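Long-range contacts in dihydroxyacetone kinase (Citrobacter freundii, PDB 1UN8), which catalyses the ATP-dependent phosphorylation of dihydroxyacetone to dihydroxyacetone phosphate, using a divalent metal cation, in the oxidative route of glycerol fermentation: residues A[160-164]-A[314-320]; A[285-289]-A[328-333]; A[9-13]-A[79-83]. All coordinates share one frame. Residues are numbered along the deposited sequence.

Contact 1 (A[160-164]-A[314-320])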
loop_
_atom_site.group_PDB
_atom_site.type_symbol
_atom_site.label_atom_id
_atom_site.label_comp_id
_atom_site.label_asym_id
_atom_site.label_seq_id
_atom_site.Cartn_x
_atom_site.Cartn_y
_atom_site.Cartn_z
ATOM N N LYS A 160 14.764 -4.536 -15.245
ATOM C CA LYS A 160 14.885 -5.985 -15.163
ATOM C C LYS A 160 15.673 -6.586 -16.320
ATOM O O LYS A 160 16.576 -7.399 -16.120
ATOM C CB LYS A 160 13.492 -6.620 -15.119
ATOM C CG LYS A 160 13.472 -8.057 -14.612
ATOM C CD LYS A 160 14.092 -8.144 -13.215
ATOM C CE LYS A 160 14.019 -9.559 -12.661
ATOM N NZ LYS A 160 14.803 -10.535 -13.471
ATOM N N ILE A 161 15.310 -6.199 -17.535
ATOM C CA ILE A 161 15.983 -6.699 -18.724
ATOM C C ILE A 161 17.416 -6.176 -18.805
ATOM O O ILE A 161 18.351 -6.941 -19.066
ATOM C CB ILE A 161 15.186 -6.308 -19.988
ATOM C CG1 ILE A 161 14.072 -7.335 -20.214
ATOM C CG2 ILE A 161 16.111 -6.174 -21.180
ATOM C CD1 ILE A 161 14.514 -8.522 -21.045
ATOM N N ALA A 162 17.590 -4.880 -18.581
ATOM C CA ALA A 162 18.917 -4.301 -18.619
ATOM C C ALA A 162 19.812 -5.012 -17.604
ATOM O O ALA A 162 20.958 -5.364 -17.898
ATOM C CB ALA A 162 18.840 -2.818 -18.300
ATOM N N GLY A 163 19.274 -5.221 -16.406
ATOM C CA GLY A 163 20.031 -5.867 -15.353
ATOM C C GLY A 163 20.477 -7.271 -15.706
ATOM O O GLY A 163 21.602 -7.669 -15.400
ATOM N N TYR A 164 19.593 -8.025 -16.343
ATOM C CA TYR A 164 19.897 -9.390 -16.738
ATOM C C TYR A 164 21.205 -9.436 -17.524
ATOM O O TYR A 164 22.148 -10.127 -17.139
ATOM C CB TYR A 164 18.775 -9.947 -17.608
ATOM C CG TYR A 164 19.035 -11.349 -18.097
ATOM C CD1 TYR A 164 18.745 -12.450 -17.293
ATOM C CD2 TYR A 164 19.610 -11.577 -19.349
ATOM C CE1 TYR A 164 19.026 -13.751 -17.723
ATOM C CE2 TYR A 164 19.898 -12.872 -19.788
ATOM C CZ TYR A 164 19.604 -13.956 -18.971
ATOM O OH TYR A 164 19.896 -15.241 -19.390
ATOM N N ILE A 314 13.138 -11.421 -23.591
ATOM C CA ILE A 314 12.333 -10.762 -22.570
ATOM C C ILE A 314 11.915 -11.697 -21.434
ATOM O O ILE A 314 12.297 -11.488 -20.285
ATOM C CB ILE A 314 11.052 -10.091 -23.186
ATOM C CG1 ILE A 314 11.444 -8.884 -24.044
ATOM C CG2 ILE A 314 10.101 -9.646 -22.082
ATOM C CD1 ILE A 314 12.131 -7.785 -23.279
ATOM N N GLU A 315 11.139 -12.728 -21.757
ATOM C CA GLU A 315 10.653 -13.651 -20.735
ATOM C C GLU A 315 11.755 -14.287 -19.895
ATOM O O GLU A 315 11.624 -14.407 -18.679
ATOM C CB GLU A 315 9.800 -14.746 -21.375
ATOM C CG GLU A 315 9.053 -15.579 -20.356
ATOM C CD GLU A 315 8.298 -16.725 -20.985
ATOM O OE1 GLU A 315 7.415 -17.311 -20.324
ATOM O OE2 GLU A 315 8.599 -17.049 -22.146
ATOM N N LYS A 316 12.833 -14.703 -20.545
ATOM C CA LYS A 316 13.953 -15.318 -19.844
ATOM C C LYS A 316 14.464 -14.346 -18.791
ATOM O O LYS A 316 14.660 -14.712 -17.634
ATOM C CB LYS A 316 15.075 -15.651 -20.835
ATOM C CG LYS A 316 16.318 -16.268 -20.208
ATOM C CD LYS A 316 17.469 -16.359 -21.215
ATOM C CE LYS A 316 17.120 -17.257 -22.403
ATOM N NZ LYS A 316 18.262 -17.468 -23.346
ATOM N N ALA A 317 14.656 -13.098 -19.204
ATOM C CA ALA A 317 15.157 -12.049 -18.324
ATOM C C ALA A 317 14.200 -11.648 -17.195
ATOM O O ALA A 317 14.638 -11.281 -16.102
ATOM C CB ALA A 317 15.529 -10.826 -19.151
ATOM N N LEU A 318 12.900 -11.702 -17.455
ATOM C CA LEU A 318 11.938 -11.346 -16.430
ATOM C C LEU A 318 11.952 -12.351 -15.293
ATOM O O LEU A 318 11.949 -11.980 -14.123
ATOM C CB LEU A 318 10.524 -11.286 -17.002
ATOM C CG LEU A 318 10.102 -10.071 -17.823
ATOM C CD1 LEU A 318 8.602 -10.168 -18.106
ATOM C CD2 LEU A 318 10.418 -8.790 -17.060
ATOM N N LEU A 319 11.987 -13.626 -15.650
ATOM C CA LEU A 319 11.952 -14.702 -14.673
ATOM C C LEU A 319 13.210 -14.989 -13.872
ATOM O O LEU A 319 13.178 -15.800 -12.958
ATOM C CB LEU A 319 11.494 -15.970 -15.369
ATOM C CG LEU A 319 10.160 -15.776 -16.097
ATOM C CD1 LEU A 319 9.908 -16.961 -16.987
ATOM C CD2 LEU A 319 9.024 -15.603 -15.097
ATOM N N THR A 320 14.311 -14.329 -14.191
ATOM C CA THR A 320 15.543 -14.575 -13.456
ATOM C C THR A 320 15.480 -13.956 -12.080
ATOM O O THR A 320 14.993 -12.844 -11.922
ATOM C CB THR A 320 16.757 -14.004 -14.191
ATOM O OG1 THR A 320 16.612 -12.585 -14.329
ATOM C CG2 THR A 320 16.882 -14.623 -15.574
#

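Contact 2 (A[285-289]-A[328-333])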
loop_
_atom_site.group_PDB
_atom_site.type_symbol
_atom_site.label_atom_id
_atom_site.label_comp_id
_atom_site.label_asym_id
_atom_site.label_seq_id
_atom_site.Cartn_x
_atom_site.Cartn_y
_atom_site.Cartn_z
ATOM N N ILE A 285 -2.107 -13.997 -21.195
ATOM C CA ILE A 285 -1.285 -13.784 -20.012
ATOM C C ILE A 285 -0.600 -15.047 -19.520
ATOM O O ILE A 285 -1.261 -16.054 -19.274
ATOM C CB ILE A 285 -2.118 -13.259 -18.824
ATOM C CG1 ILE A 285 -3.053 -12.136 -19.282
ATOM C CG2 ILE A 285 -1.180 -12.766 -17.727
ATOM C CD1 ILE A 285 -2.664 -10.787 -18.883
ATOM N N ASP A 286 0.717 -14.991 -19.343
ATOM C CA ASP A 286 1.451 -16.152 -18.841
ATOM C C ASP A 286 2.056 -15.814 -17.498
ATOM O O ASP A 286 2.507 -16.697 -16.769
ATOM C CB ASP A 286 2.570 -16.592 -19.804
ATOM C CG ASP A 286 2.032 -17.205 -21.088
ATOM O OD1 ASP A 286 0.974 -17.873 -21.026
ATOM O OD2 ASP A 286 2.670 -17.032 -22.153
ATOM N N TRP A 287 2.078 -14.524 -17.179
ATOM C CA TRP A 287 2.621 -14.088 -15.906
ATOM C C TRP A 287 1.978 -12.814 -15.361
ATOM O O TRP A 287 1.596 -11.925 -16.115
ATOM C CB TRP A 287 4.136 -13.862 -16.000
ATOM C CG TRP A 287 4.924 -15.027 -16.523
ATOM C CD1 TRP A 287 5.327 -15.233 -17.815
ATOM C CD2 TRP A 287 5.392 -16.153 -15.773
ATOM N NE1 TRP A 287 6.016 -16.413 -17.912
ATOM C CE2 TRP A 287 6.070 -17.001 -16.675
ATOM C CE3 TRP A 287 5.304 -16.529 -14.427
ATOM C CZ2 TRP A 287 6.656 -18.206 -16.275
ATOM C CZ3 TRP A 287 5.884 -17.724 -14.028
ATOM C CH2 TRP A 287 6.552 -18.550 -14.950
ATOM N N LEU A 288 1.848 -12.755 -14.038
ATOM C CA LEU A 288 1.335 -11.577 -13.348
ATOM C C LEU A 288 2.454 -11.066 -12.455
ATOM O O LEU A 288 3.161 -11.849 -11.820
ATOM C CB LEU A 288 0.134 -11.904 -12.470
ATOM C CG LEU A 288 -1.225 -12.105 -13.130
ATOM C CD1 LEU A 288 -2.257 -12.282 -12.039
ATOM C CD2 LEU A 288 -1.580 -10.914 -13.998
ATOM N N ILE A 289 2.643 -9.756 -12.444
ATOM C CA ILE A 289 3.640 -9.142 -11.586
ATOM C C ILE A 289 2.784 -8.221 -10.712
ATOM O O ILE A 289 2.267 -7.195 -11.179
ATOM C CB ILE A 289 4.687 -8.309 -12.373
ATOM C CG1 ILE A 289 5.430 -9.169 -13.400
ATOM C CG2 ILE A 289 5.710 -7.754 -11.416
ATOM C CD1 ILE A 289 4.593 -9.550 -14.598
ATOM N N PRO A 328 9.144 -8.183 -7.378
ATOM C CA PRO A 328 8.186 -9.256 -7.115
ATOM C C PRO A 328 8.338 -10.408 -8.102
ATOM O O PRO A 328 8.416 -10.188 -9.308
ATOM C CB PRO A 328 6.858 -8.552 -7.277
ATOM C CG PRO A 328 7.144 -7.670 -8.456
ATOM C CD PRO A 328 8.528 -7.117 -8.182
ATOM N N THR A 329 8.373 -11.631 -7.586
ATOM C CA THR A 329 8.506 -12.808 -8.425
ATOM C C THR A 329 7.238 -13.021 -9.232
ATOM O O THR A 329 6.167 -13.229 -8.668
ATOM C CB THR A 329 8.754 -14.068 -7.570
ATOM O OG1 THR A 329 10.024 -13.949 -6.919
ATOM C CG2 THR A 329 8.733 -15.332 -8.441
ATOM N N PRO A 330 7.344 -12.978 -10.568
ATOM C CA PRO A 330 6.192 -13.170 -11.454
ATOM C C PRO A 330 5.474 -14.490 -11.164
ATOM O O PRO A 330 6.103 -15.488 -10.826
ATOM C CB PRO A 330 6.823 -13.150 -12.842
ATOM C CG PRO A 330 7.983 -12.217 -12.656
ATOM C CD PRO A 330 8.558 -12.681 -11.347
ATOM N N VAL A 331 4.157 -14.492 -11.303
ATOM C CA VAL A 331 3.380 -15.692 -11.036
ATOM C C VAL A 331 2.317 -15.910 -12.103
ATOM O O VAL A 331 1.655 -14.982 -12.539
ATOM C CB VAL A 331 2.679 -15.600 -9.656
ATOM C CG1 VAL A 331 1.822 -16.842 -9.413
ATOM C CG2 VAL A 331 3.719 -15.427 -8.547
ATOM N N PRO A 332 2.149 -17.148 -12.549
ATOM C CA PRO A 332 1.135 -17.413 -13.571
ATOM C C PRO A 332 -0.232 -17.217 -12.928
ATOM O O PRO A 332 -0.449 -17.661 -11.804
ATOM C CB PRO A 332 1.368 -18.883 -13.917
ATOM C CG PRO A 332 2.793 -19.114 -13.550
ATOM C CD PRO A 332 2.948 -18.353 -12.272
ATOM N N PRO A 333 -1.166 -16.545 -13.616
ATOM C CA PRO A 333 -2.472 -16.378 -12.976
ATOM C C PRO A 333 -3.035 -17.755 -12.663
ATOM O O PRO A 333 -3.268 -18.545 -13.569
ATOM C CB PRO A 333 -3.283 -15.648 -14.041
ATOM C CG PRO A 333 -2.678 -16.131 -15.316
ATOM C CD PRO A 333 -1.202 -16.067 -15.007
#

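Contact 3 (A[9-13]-A[79-83])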
loop_
_atom_site.group_PDB
_atom_site.type_symbol
_atom_site.label_atom_id
_atom_site.label_comp_id
_atom_site.label_asym_id
_atom_site.label_seq_id
_atom_site.Cartn_x
_atom_site.Cartn_y
_atom_site.Cartn_z
ATOM N N ARG A 9 11.112 18.935 6.420
ATOM C CA ARG A 9 10.875 18.857 4.987
ATOM C C ARG A 9 12.164 18.648 4.203
ATOM O O ARG A 9 12.214 17.803 3.307
ATOM C CB ARG A 9 10.178 20.119 4.467
ATOM C CG ARG A 9 9.952 20.109 2.953
ATOM C CD ARG A 9 9.058 18.948 2.537
ATOM N NE ARG A 9 8.858 18.880 1.091
ATOM C CZ ARG A 9 9.752 18.390 0.234
ATOM N NH1 ARG A 9 10.905 17.919 0.678
ATOM N NH2 ARG A 9 9.497 18.374 -1.069
ATOM N N THR A 10 13.206 19.406 4.541
ATOM C CA THR A 10 14.473 19.298 3.828
ATOM C C THR A 10 15.178 17.954 3.980
ATOM O O THR A 10 16.030 17.618 3.157
ATOM C CB THR A 10 15.480 20.437 4.217
ATOM O OG1 THR A 10 15.867 20.309 5.591
ATOM C CG2 THR A 10 14.849 21.805 4.001
ATOM N N HIS A 11 14.826 17.175 5.003
ATOM C CA HIS A 11 15.454 15.859 5.208
ATOM C C HIS A 11 14.575 14.703 4.727
ATOM O O HIS A 11 14.968 13.532 4.814
ATOM C CB HIS A 11 15.782 15.652 6.690
ATOM C CG HIS A 11 16.814 16.603 7.222
ATOM N ND1 HIS A 11 17.155 16.663 8.558
ATOM C CD2 HIS A 11 17.582 17.529 6.598
ATOM C CE1 HIS A 11 18.085 17.585 8.733
ATOM N NE2 HIS A 11 18.362 18.124 7.559
ATOM N N LEU A 12 13.393 15.048 4.218
ATOM C CA LEU A 12 12.397 14.087 3.742
ATOM C C LEU A 12 12.984 12.932 2.938
ATOM O O LEU A 12 12.932 11.770 3.374
ATOM C CB LEU A 12 11.343 14.830 2.902
ATOM C CG LEU A 12 9.973 14.277 2.449
ATOM C CD1 LEU A 12 10.024 12.777 2.210
ATOM C CD2 LEU A 12 8.931 14.611 3.478
ATOM N N VAL A 13 13.524 13.239 1.761
ATOM C CA VAL A 13 14.091 12.202 0.908
ATOM C C VAL A 13 15.192 11.419 1.610
ATOM O O VAL A 13 15.250 10.191 1.504
ATOM C CB VAL A 13 14.650 12.792 -0.393
ATOM C CG1 VAL A 13 15.416 11.721 -1.160
ATOM C CG2 VAL A 13 13.511 13.344 -1.238
ATOM N N CYS A 79 18.477 9.892 -6.343
ATOM C CA CYS A 79 17.234 10.405 -5.778
ATOM C C CYS A 79 17.129 11.921 -5.646
ATOM O O CYS A 79 17.888 12.549 -4.894
ATOM C CB CYS A 79 17.005 9.772 -4.406
ATOM S SG CYS A 79 17.211 7.969 -4.397
ATOM N N GLY A 80 16.176 12.504 -6.374
ATOM C CA GLY A 80 15.976 13.933 -6.300
ATOM C C GLY A 80 15.001 14.162 -5.167
ATOM O O GLY A 80 14.606 13.218 -4.466
ATOM N N ASP A 81 14.610 15.410 -4.962
ATOM C CA ASP A 81 13.655 15.707 -3.908
ATOM C C ASP A 81 12.301 15.170 -4.400
ATOM O O ASP A 81 12.200 14.648 -5.523
ATOM C CB ASP A 81 13.601 17.218 -3.675
ATOM C CG ASP A 81 13.060 17.581 -2.306
ATOM O OD1 ASP A 81 13.380 18.685 -1.822
ATOM O OD2 ASP A 81 12.310 16.778 -1.720
ATOM N N VAL A 82 11.273 15.295 -3.569
ATOM C CA VAL A 82 9.953 14.815 -3.935
ATOM C C VAL A 82 9.477 15.394 -5.260
ATOM O O VAL A 82 9.331 16.610 -5.400
ATOM C CB VAL A 82 8.911 15.171 -2.864
ATOM C CG1 VAL A 82 7.576 14.532 -3.219
ATOM C CG2 VAL A 82 9.377 14.696 -1.504
ATOM N N PHE A 83 9.237 14.513 -6.232
ATOM C CA PHE A 83 8.756 14.930 -7.544
ATOM C C PHE A 83 9.620 15.986 -8.209
ATOM O O PHE A 83 9.129 16.791 -9.004
ATOM C CB PHE A 83 7.327 15.455 -7.431
ATOM C CG PHE A 83 6.317 14.401 -7.073
ATOM C CD1 PHE A 83 4.972 14.741 -6.903
ATOM C CD2 PHE A 83 6.693 13.064 -6.939
ATOM C CE1 PHE A 83 4.015 13.762 -6.609
ATOM C CE2 PHE A 83 5.748 12.080 -6.651
ATOM C CZ PHE A 83 4.403 12.430 -6.487
HETATM O O HOH W 1 13.815 15.954 1.085
#

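Contact 1 (A[160-164]-A[314-320])
Helical residues 160-164 and the short helix 314-319 cross almost at right angles (87°), with the axes of these segments 8.5 Å apart at closest approach. The backbones come nearest at Ile161 and Ala317, whose CA atoms are 5.4 Å apart; the small Ala317 side chain, directed at the other helix, lets them approach this closely. Lys160 points its CB the same way and folds (t, p, t, p) so that its ammonium reaches the C-terminal end of the short helix. There NZ donates to Ala317 O (2.7 Å) and Thr320 O (2.8 Å), and weakly to Leu318 O (3.3 Å). Carbonyls at the end of a helix lack onward partners in the helix, and the lysine gathers them around one charge; Thr320 OG1 also donates to Ala317 O (3.0 Å). Lys160 further makes a cation-pi contact with Trp327. Among the apolar contacts, Ile161 CD1 meets Ile314 CD1 at 3.3 Å, while Tyr164 packs against Ala317 (CG to CB 3.7 Å), whose CA sits 4.2 Å from the ring centroid in an off-centre CH-pi contact. Beyond, Ala162 rests on strand 104-109, and Ile314 and Leu318 on strand 301-309, strands of two different sheets. The arrangement is a near-orthogonal helix-helix packing joining the two alpha/beta halves of the DhaK part, with a buried lysine binding a helix C-terminus.

Contact 2 (A[285-289]-A[328-333])
Trp287 adopts an m rotamer with chi2 near 96°, which brings the end of the indole up to the prolines: CZ3 lies 3.4 Å from Pro332 CG, and CE3 4.0 Å from Pro330 CB. Its NE1 is hydrogen-bonded to Glu315. Leu288, in the m, t form, sets CD1 4.0 Å from Pro333 CB, whereas Ile289 (m, p) brings CG2 to within 3.3 Å of Pro328 CG and CG1 to 4.0 Å from Pro330 CG. Asp286 turns away and forms a salt bridge with Arg253. Between these side chains the backbones make a single antiparallel bridge, a hydrogen-bonded pair: Leu288 N donates to Val331 O (2.7 Å) and Val331 N to Leu288 O (2.9 Å). Strand 285-292 borders its sheet, with strand 254-260 beside it and 328-333 on its other edge. The second subunit packs here too, its Ile22 against Leu288 and Pro333, and its Ser24 against Val331. Pro330 CA approaches Leu288 O (3.3 Å) and Pro332 CA approaches Asp286 O (3.6 Å) in CA-H...O contacts. Pro333, opposite Asp286 where the next hydrogen-bonded pair would form, has no amide hydrogen, so pairing stops there; Pro330 and Pro332 sit at non-hydrogen-bonded positions, lose nothing and add apolar contact.

Contact 3 (A[9-13]-A[79-83])
The charged part of the contact is a salt bridge centred on one oxygen. Arg9 NH1 donates to Asp81 OD2 at 3.0 Å and Arg9 NH2 to the same atom at 3.3 Å, so Asp81 OD2 lies near the guanidinium plane, at its edge. That oxygen also accepts the amide of the next residue, Val82 N, at 2.6 Å, which holds the carboxylate against its own backbone where the chain turns a corner. Water 1 adds a solvent link: it accepts from Val13 N (2.8 Å), in the first turn of helix 12-22, and lies 3.3 Å from Asp81 OD2, within donating geometry though in competition with other acceptors. In the turn leading into the helix, Leu12 N donates to Arg9 O (3.1 Å). Apolar contacts complete the interface. Val13 directs its side chain at the corner, with CG2 3.4 Å from Gly80 O and 3.6 Å from Asp81 CA, and CG1 4.1 Å from Cys79 CB. Leu12 CG touches Val82 CG2 at 4.0 Å; Leu12 also packs on Ile271 of the second subunit. Just before the corner, Gly80 O is hydrogen-bonded to the hydroxyl of Ser59, one of the substrate-binding residues, whose side chain is about 4 Å from that of Val13. Phe83 meets the His220 ring edge-to-face and also contacts His61. The start of helix 12-22 packs against the corner after strand 76-80, which runs parallel to strand 52-59 in a mixed sheet, at the strand end that borders the dihydroxyacetone site, where His220 forms the hemiaminal with the substrate.

In the fold
Contacts 1 and 2 are neighbours, their centres 13 Å apart, and meet directly: Glu315 OE1 and Trp287 NE1 lie 2.9 Å apart in a probable hydrogen bond, and Leu319 CD1 packs 3.6 Å from Trp287 CZ2. Their segments alternate along the chain, and a short connection after 314-320 brings 328-333 to strand 285-292. Contact 3 closes earlier in sequence and lies well apart, its centre 30 Å from that of contact 1 and 33 Å from that of contact 2, with nearest atoms about 17 and 18 Å away. It alone borders the dihydroxyacetone site; contacts 1 and 2 lie away from the annotated sites. The ATP-binding residues and bound phospholipid belong to the C-terminal helical barrel.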